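PDB 1VGP: 373aa long hypothetical citrate synthase from Sulfolobus tokodaii, which is a member of the citrate synthase family, a mostly helical protein present here as an assembly of two chains. Local coordinates for residues 171-176 / 265-270; 220-225 / 312-317. One frame throughout, in Å; residues are numbered along the deposited sequence.

Contact 1: residues 171-176 / 265-270; sequences DVTLIL and RILKQY
Val172, Thr173 and Leu176 meet Ile266, Leu267 and Tyr270 in a buried, almost wholly apolar contact, with Val172 and Thr173 on helix 164-175 and the other three partners on helix 262-278. No hydrogen bond crosses it. The local axes approach to 10.2 Å and run nearly antiparallel, 160° between their directions. Val172 makes the aromatic part: its CG1, held between the backbone N and the carbonyl carbon (chi1 48°), lies over one face of the Tyr270 ring, 3.6 Å from the centroid and 21° off the ring normal, which defines a CH-pi contact. Gln269 CG, from the same helix as the ring, lies over the opposite face, displaced toward the rim like Val172 CG1. The other branch, Val172 CG2, meets Ile266 CG2 at 3.9 Å. The two helices thus form one antiparallel pair of this mostly helical, citrate synthase-family fold, and the spacing 266-267-270 marks a single face of helix 262-278. Leu176 forks: CD1 lies 3.9 Å from Leu267 CB, and CD2 is 4.0 Å from Ile266 CD1. Thr173 OG1 packs against Leu267 CD1 while hydrogen-bonded to Ala169 O in its own helix. Beyond Ile266 and Leu176, helix 34-40 supplies Ala38 and Ile34.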
loop_
_atom_site.group_PDB
_atom_site.type_symbol
_atom_site.label_atom_id
_atom_site.label_comp_id
_atom_site.label_asym_id
_atom_site.label_seq_id
_atom_site.Cartn_x
_atom_site.Cartn_y
_atom_site.Cartn_z
ATOM N N ASP A 171 -7.108 -27.124 -1.528
ATOM C CA ASP A 171 -8.233 -26.483 -0.877
ATOM C C ASP A 171 -7.950 -26.280 0.614
ATOM O O ASP A 171 -8.155 -25.190 1.169
ATOM C CB ASP A 171 -9.494 -27.339 -1.056
ATOM C CG ASP A 171 -10.766 -26.578 -0.721
ATOM O OD1 ASP A 171 -11.020 -25.559 -1.377
ATOM O OD2 ASP A 171 -11.504 -26.984 0.196
ATOM N N VAL A 172 -7.469 -27.333 1.265
ATOM C CA VAL A 172 -7.203 -27.228 2.679
ATOM C C VAL A 172 -6.030 -26.269 2.882
ATOM O O VAL A 172 -6.019 -25.500 3.839
ATOM C CB VAL A 172 -6.912 -28.615 3.298
ATOM C CG1 VAL A 172 -5.916 -29.347 2.459
ATOM C CG2 VAL A 172 -6.387 -28.467 4.709
ATOM N N THR A 173 -5.064 -26.283 1.969
ATOM C CA THR A 173 -3.907 -25.403 2.094
ATOM C C THR A 173 -4.320 -23.938 2.051
ATOM O O THR A 173 -3.830 -23.107 2.835
ATOM C CB THR A 173 -2.871 -25.633 0.975
ATOM O OG1 THR A 173 -2.360 -26.966 1.043
ATOM C CG2 THR A 173 -1.714 -24.653 1.125
ATOM N N LEU A 174 -5.217 -23.609 1.128
ATOM C CA LEU A 174 -5.699 -22.232 1.032
ATOM C C LEU A 174 -6.531 -21.869 2.262
ATOM O O LEU A 174 -6.438 -20.749 2.757
ATOM C CB LEU A 174 -6.536 -22.042 -0.237
ATOM C CG LEU A 174 -5.819 -22.184 -1.583
ATOM C CD1 LEU A 174 -6.808 -21.912 -2.688
ATOM C CD2 LEU A 174 -4.647 -21.228 -1.666
ATOM N N ILE A 175 -7.340 -22.815 2.748
ATOM C CA ILE A 175 -8.151 -22.585 3.941
ATOM C C ILE A 175 -7.244 -22.165 5.100
ATOM O O ILE A 175 -7.524 -21.191 5.804
ATOM C CB ILE A 175 -8.934 -23.862 4.341
ATOM C CG1 ILE A 175 -10.170 -24.013 3.449
ATOM C CG2 ILE A 175 -9.333 -23.813 5.814
ATOM C CD1 ILE A 175 -10.783 -25.403 3.493
ATOM N N LEU A 176 -6.149 -22.903 5.266
ATOM C CA LEU A 176 -5.204 -22.670 6.350
ATOM C C LEU A 176 -4.502 -21.313 6.278
ATOM O O LEU A 176 -3.873 -20.893 7.248
ATOM C CB LEU A 176 -4.145 -23.774 6.380
ATOM C CG LEU A 176 -4.626 -25.205 6.611
ATOM C CD1 LEU A 176 -3.429 -26.148 6.593
ATOM C CD2 LEU A 176 -5.369 -25.296 7.928
ATOM N N ARG A 265 0.089 -29.044 11.750
ATOM C CA ARG A 265 -0.374 -30.383 12.074
ATOM C C ARG A 265 -1.343 -30.870 10.996
ATOM O O ARG A 265 -1.247 -32.002 10.529
ATOM C CB ARG A 265 -1.051 -30.399 13.448
ATOM C CG ARG A 265 -1.078 -31.778 14.083
ATOM C CD ARG A 265 -1.812 -31.794 15.417
ATOM N NE ARG A 265 -1.026 -31.225 16.516
ATOM C CZ ARG A 265 0.175 -31.656 16.915
ATOM N NH1 ARG A 265 0.820 -32.617 16.246
ATOM N NH2 ARG A 265 0.728 -31.125 18.004
ATOM N N ILE A 266 -2.262 -30.000 10.591
ATOM C CA ILE A 266 -3.246 -30.350 9.579
ATOM C C ILE A 266 -2.586 -30.555 8.217
ATOM O O ILE A 266 -2.913 -31.501 7.505
ATOM C CB ILE A 266 -4.320 -29.253 9.449
ATOM C CG1 ILE A 266 -5.093 -29.127 10.762
ATOM C CG2 ILE A 266 -5.260 -29.586 8.307
ATOM C CD1 ILE A 266 -6.089 -27.984 10.778
ATOM N N LEU A 267 -1.659 -29.672 7.864
ATOM C CA LEU A 267 -1.042 -29.704 6.547
ATOM C C LEU A 267 -0.082 -30.886 6.387
ATOM O O LEU A 267 0.145 -31.368 5.271
ATOM C CB LEU A 267 -0.298 -28.393 6.276
ATOM C CG LEU A 267 0.056 -28.112 4.812
ATOM C CD1 LEU A 267 -1.189 -28.201 3.945
ATOM C CD2 LEU A 267 0.674 -26.747 4.687
ATOM N N LYS A 268 0.478 -31.353 7.500
ATOM C CA LYS A 268 1.440 -32.451 7.459
ATOM C C LYS A 268 0.870 -33.692 6.786
ATOM O O LYS A 268 1.588 -34.424 6.106
ATOM C CB LYS A 268 1.899 -32.816 8.870
ATOM C CG LYS A 268 2.808 -34.028 8.910
ATOM C CD LYS A 268 3.327 -34.300 10.311
ATOM C CE LYS A 268 4.152 -35.571 10.343
ATOM N NZ LYS A 268 4.602 -35.874 11.721
ATOM N N GLN A 269 -0.419 -33.937 6.983
ATOM C CA GLN A 269 -1.017 -35.151 6.449
ATOM C C GLN A 269 -0.989 -35.112 4.928
ATOM O O GLN A 269 -0.801 -36.142 4.280
ATOM C CB GLN A 269 -2.456 -35.309 6.960
ATOM C CG GLN A 269 -3.429 -34.260 6.402
ATOM C CD GLN A 269 -4.864 -34.429 6.900
ATOM O OE1 GLN A 269 -5.601 -35.330 6.456
ATOM N NE2 GLN A 269 -5.270 -33.555 7.825
ATOM N N TYR A 270 -1.157 -33.919 4.358
ATOM C CA TYR A 270 -1.195 -33.766 2.896
ATOM C C TYR A 270 0.200 -33.695 2.283
ATOM O O TYR A 270 0.416 -34.151 1.161
ATOM C CB TYR A 270 -1.992 -32.515 2.503
ATOM C CG TYR A 270 -3.455 -32.578 2.898
ATOM C CD1 TYR A 270 -3.920 -31.908 4.036
ATOM C CD2 TYR A 270 -4.360 -33.363 2.183
ATOM C CE1 TYR A 270 -5.237 -32.027 4.450
ATOM C CE2 TYR A 270 -5.687 -33.485 2.597
ATOM C CZ TYR A 270 -6.115 -32.824 3.726
ATOM O OH TYR A 270 -7.415 -32.963 4.151
#

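Contact 2: residues 220-225 / 312-317; sequences YEALKM and FSSIVF
Tyr220 meets Ser313 and Ser314 with the rim of its ring and Phe317 obliquely. Ser313 OG lies in the ring plane at the edge, 3.1 Å from Tyr220 CE2, and Ser314 CB sits near the same plane, 3.8 Å from Tyr220 CD2. The Tyr220 and Phe317 rings have centroids 5.8 Å apart and planes at 64°, an oblique pairing in which Tyr220 CE2 and OH both approach Phe317 CE2, with Tyr220 CE2 in plane at the edge of the Phe317 ring. The next turn adds Leu223, whose CB is 3.9 Å from Ser314 CB and whose CG is 3.5 Å from Ser314 O. Ala222 CB is 3.7 Å from Ser314 OG. Ser314 therefore lies amid three residues of 220-225; its hydroxyl, turned between the backbone N and the carbonyl carbon (chi1 46°), is hydrogen-bonded to Asp310 O one turn earlier, which accounts for a buried polar atom without any bond across the contact. Tyr220 itself precedes the helix; the Tyr220 and Phe327 rings meet edge-to-face, and Phe327 also meets Phe317. Within this helical citrate synthase fold, the start of helix 221-228 rests on helix 309-319, with helix 327-346 beside the two rings, helix 281-300 against Leu223 and Ile315, and helix 262-278 touching Ser313.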
loop_
_atom_site.group_PDB
_atom_site.type_symbol
_atom_site.label_atom_id
_atom_site.label_comp_id
_atom_site.label_asym_id
_atom_site.label_seq_id
_atom_site.Cartn_x
_atom_site.Cartn_y
_atom_site.Cartn_z
ATOM N N TYR A 220 9.419 -20.361 3.267
ATOM C CA TYR A 220 9.698 -21.319 2.186
ATOM C C TYR A 220 11.193 -21.532 1.981
ATOM O O TYR A 220 11.619 -22.077 0.964
ATOM C CB TYR A 220 9.042 -20.823 0.895
ATOM C CG TYR A 220 7.602 -20.442 1.108
ATOM C CD1 TYR A 220 7.152 -19.154 0.825
ATOM C CD2 TYR A 220 6.695 -21.357 1.642
ATOM C CE1 TYR A 220 5.832 -18.785 1.075
ATOM C CE2 TYR A 220 5.380 -21.002 1.896
ATOM C CZ TYR A 220 4.952 -19.717 1.613
ATOM O OH TYR A 220 3.654 -19.360 1.879
ATOM N N GLU A 221 11.980 -21.108 2.967
ATOM C CA GLU A 221 13.399 -21.425 3.003
ATOM C C GLU A 221 13.557 -22.875 3.440
ATOM O O GLU A 221 14.626 -23.471 3.287
ATOM C CB GLU A 221 14.113 -20.486 3.980
ATOM C CG GLU A 221 14.602 -19.192 3.344
ATOM C CD GLU A 221 15.980 -19.339 2.709
ATOM O OE1 GLU A 221 16.309 -18.548 1.794
ATOM O OE2 GLU A 221 16.731 -20.247 3.129
ATOM N N ALA A 222 12.470 -23.435 3.968
ATOM C CA ALA A 222 12.421 -24.814 4.444
ATOM C C ALA A 222 12.630 -25.834 3.335
ATOM O O ALA A 222 13.335 -26.828 3.527
ATOM C CB ALA A 222 11.092 -25.080 5.138
ATOM N N LEU A 223 12.009 -25.595 2.181
ATOM C CA LEU A 223 12.209 -26.442 1.008
ATOM C C LEU A 223 13.681 -26.452 0.615
ATOM O O LEU A 223 14.238 -27.496 0.270
ATOM C CB LEU A 223 11.382 -25.926 -0.172
ATOM C CG LEU A 223 10.729 -26.941 -1.121
ATOM C CD1 LEU A 223 10.722 -26.350 -2.522
ATOM C CD2 LEU A 223 11.465 -28.264 -1.107
ATOM N N LYS A 224 14.298 -25.273 0.675
ATOM C CA LYS A 224 15.709 -25.100 0.346
ATOM C C LYS A 224 16.566 -25.924 1.297
ATOM O O LYS A 224 17.503 -26.610 0.877
ATOM C CB LYS A 224 16.099 -23.619 0.447
ATOM C CG LYS A 224 17.573 -23.345 0.185
ATOM C CD LYS A 224 18.031 -21.998 0.759
ATOM C CE LYS A 224 19.500 -22.042 1.238
ATOM N NZ LYS A 224 19.658 -22.605 2.627
ATOM N N MET A 225 16.232 -25.857 2.582
ATOM C CA MET A 225 16.939 -26.633 3.589
ATOM C C MET A 225 16.840 -28.137 3.332
ATOM O O MET A 225 17.851 -28.840 3.353
ATOM C CB MET A 225 16.392 -26.305 4.973
ATOM C CG MET A 225 17.073 -27.069 6.094
ATOM S SD MET A 225 16.222 -26.839 7.657
ATOM C CE MET A 225 14.859 -27.933 7.455
ATOM N N PHE A 312 5.709 -27.382 6.268
ATOM C CA PHE A 312 5.133 -28.332 5.340
ATOM C C PHE A 312 4.561 -27.657 4.102
ATOM O O PHE A 312 4.487 -28.273 3.036
ATOM C CB PHE A 312 4.046 -29.158 6.025
ATOM C CG PHE A 312 4.566 -30.072 7.097
ATOM C CD1 PHE A 312 4.262 -29.835 8.438
ATOM C CD2 PHE A 312 5.340 -31.182 6.772
ATOM C CE1 PHE A 312 4.716 -30.688 9.436
ATOM C CE2 PHE A 312 5.799 -32.039 7.757
ATOM C CZ PHE A 312 5.486 -31.793 9.095
ATOM N N SER A 313 4.156 -26.399 4.226
ATOM C CA SER A 313 3.485 -25.730 3.115
ATOM C C SER A 313 4.386 -25.649 1.875
ATOM O O SER A 313 3.897 -25.633 0.741
ATOM C CB SER A 313 3.017 -24.325 3.534
ATOM O OG SER A 313 4.062 -23.378 3.462
ATOM N N SER A 314 5.698 -25.624 2.087
ATOM C CA SER A 314 6.628 -25.510 0.969
ATOM C C SER A 314 6.875 -26.843 0.259
ATOM O O SER A 314 7.207 -26.870 -0.927
ATOM C CB SER A 314 7.957 -24.920 1.447
ATOM O OG SER A 314 8.394 -25.538 2.641
ATOM N N ILE A 315 6.719 -27.951 0.974
ATOM C CA ILE A 315 6.711 -29.245 0.306
ATOM C C ILE A 315 5.447 -29.352 -0.540
ATOM O O ILE A 315 5.499 -29.750 -1.705
ATOM C CB ILE A 315 6.747 -30.411 1.318
ATOM C CG1 ILE A 315 8.153 -30.545 1.904
ATOM C CG2 ILE A 315 6.382 -31.723 0.629
ATOM C CD1 ILE A 315 8.270 -31.587 2.997
ATOM N N VAL A 316 4.315 -28.988 0.057
ATOM C CA VAL A 316 3.026 -29.101 -0.606
ATOM C C VAL A 316 2.955 -28.255 -1.880
ATOM O O VAL A 316 2.678 -28.775 -2.964
ATOM C CB VAL A 316 1.884 -28.677 0.344
ATOM C CG1 VAL A 316 0.585 -28.462 -0.443
ATOM C CG2 VAL A 316 1.701 -29.740 1.426
ATOM N N PHE A 317 3.209 -26.956 -1.744
ATOM C CA PHE A 317 3.227 -26.057 -2.887
ATOM C C PHE A 317 4.101 -26.641 -4.003
ATOM O O PHE A 317 3.779 -26.547 -5.192
ATOM C CB PHE A 317 3.755 -24.681 -2.467
ATOM C CG PHE A 317 2.760 -23.846 -1.694
ATOM C CD1 PHE A 317 1.391 -23.964 -1.921
ATOM C CD2 PHE A 317 3.198 -22.928 -0.743
ATOM C CE1 PHE A 317 0.466 -23.180 -1.214
ATOM C CE2 PHE A 317 2.285 -22.143 -0.033
ATOM C CZ PHE A 317 0.918 -22.269 -0.267
#

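Overall arrangement
From the N terminus the chain reaches 171-176 first, then 220-225, then 265-270, where contact 1 closes a loop of 88 intervening residues; 312-317 then closes contact 2 over 86. The segments alternate, so the two loops cross instead of nesting. Their centres lie 13 Å apart and their side chains meet directly: Leu267 CD2 is 3.4 Å from Ser313 CA, and Thr173 CG2 is 3.5 Å from Phe317 CE1. Helix 309-319 thus touches both helices of contact 1, and through it 164-175 and 262-278 are joined to helix 221-228.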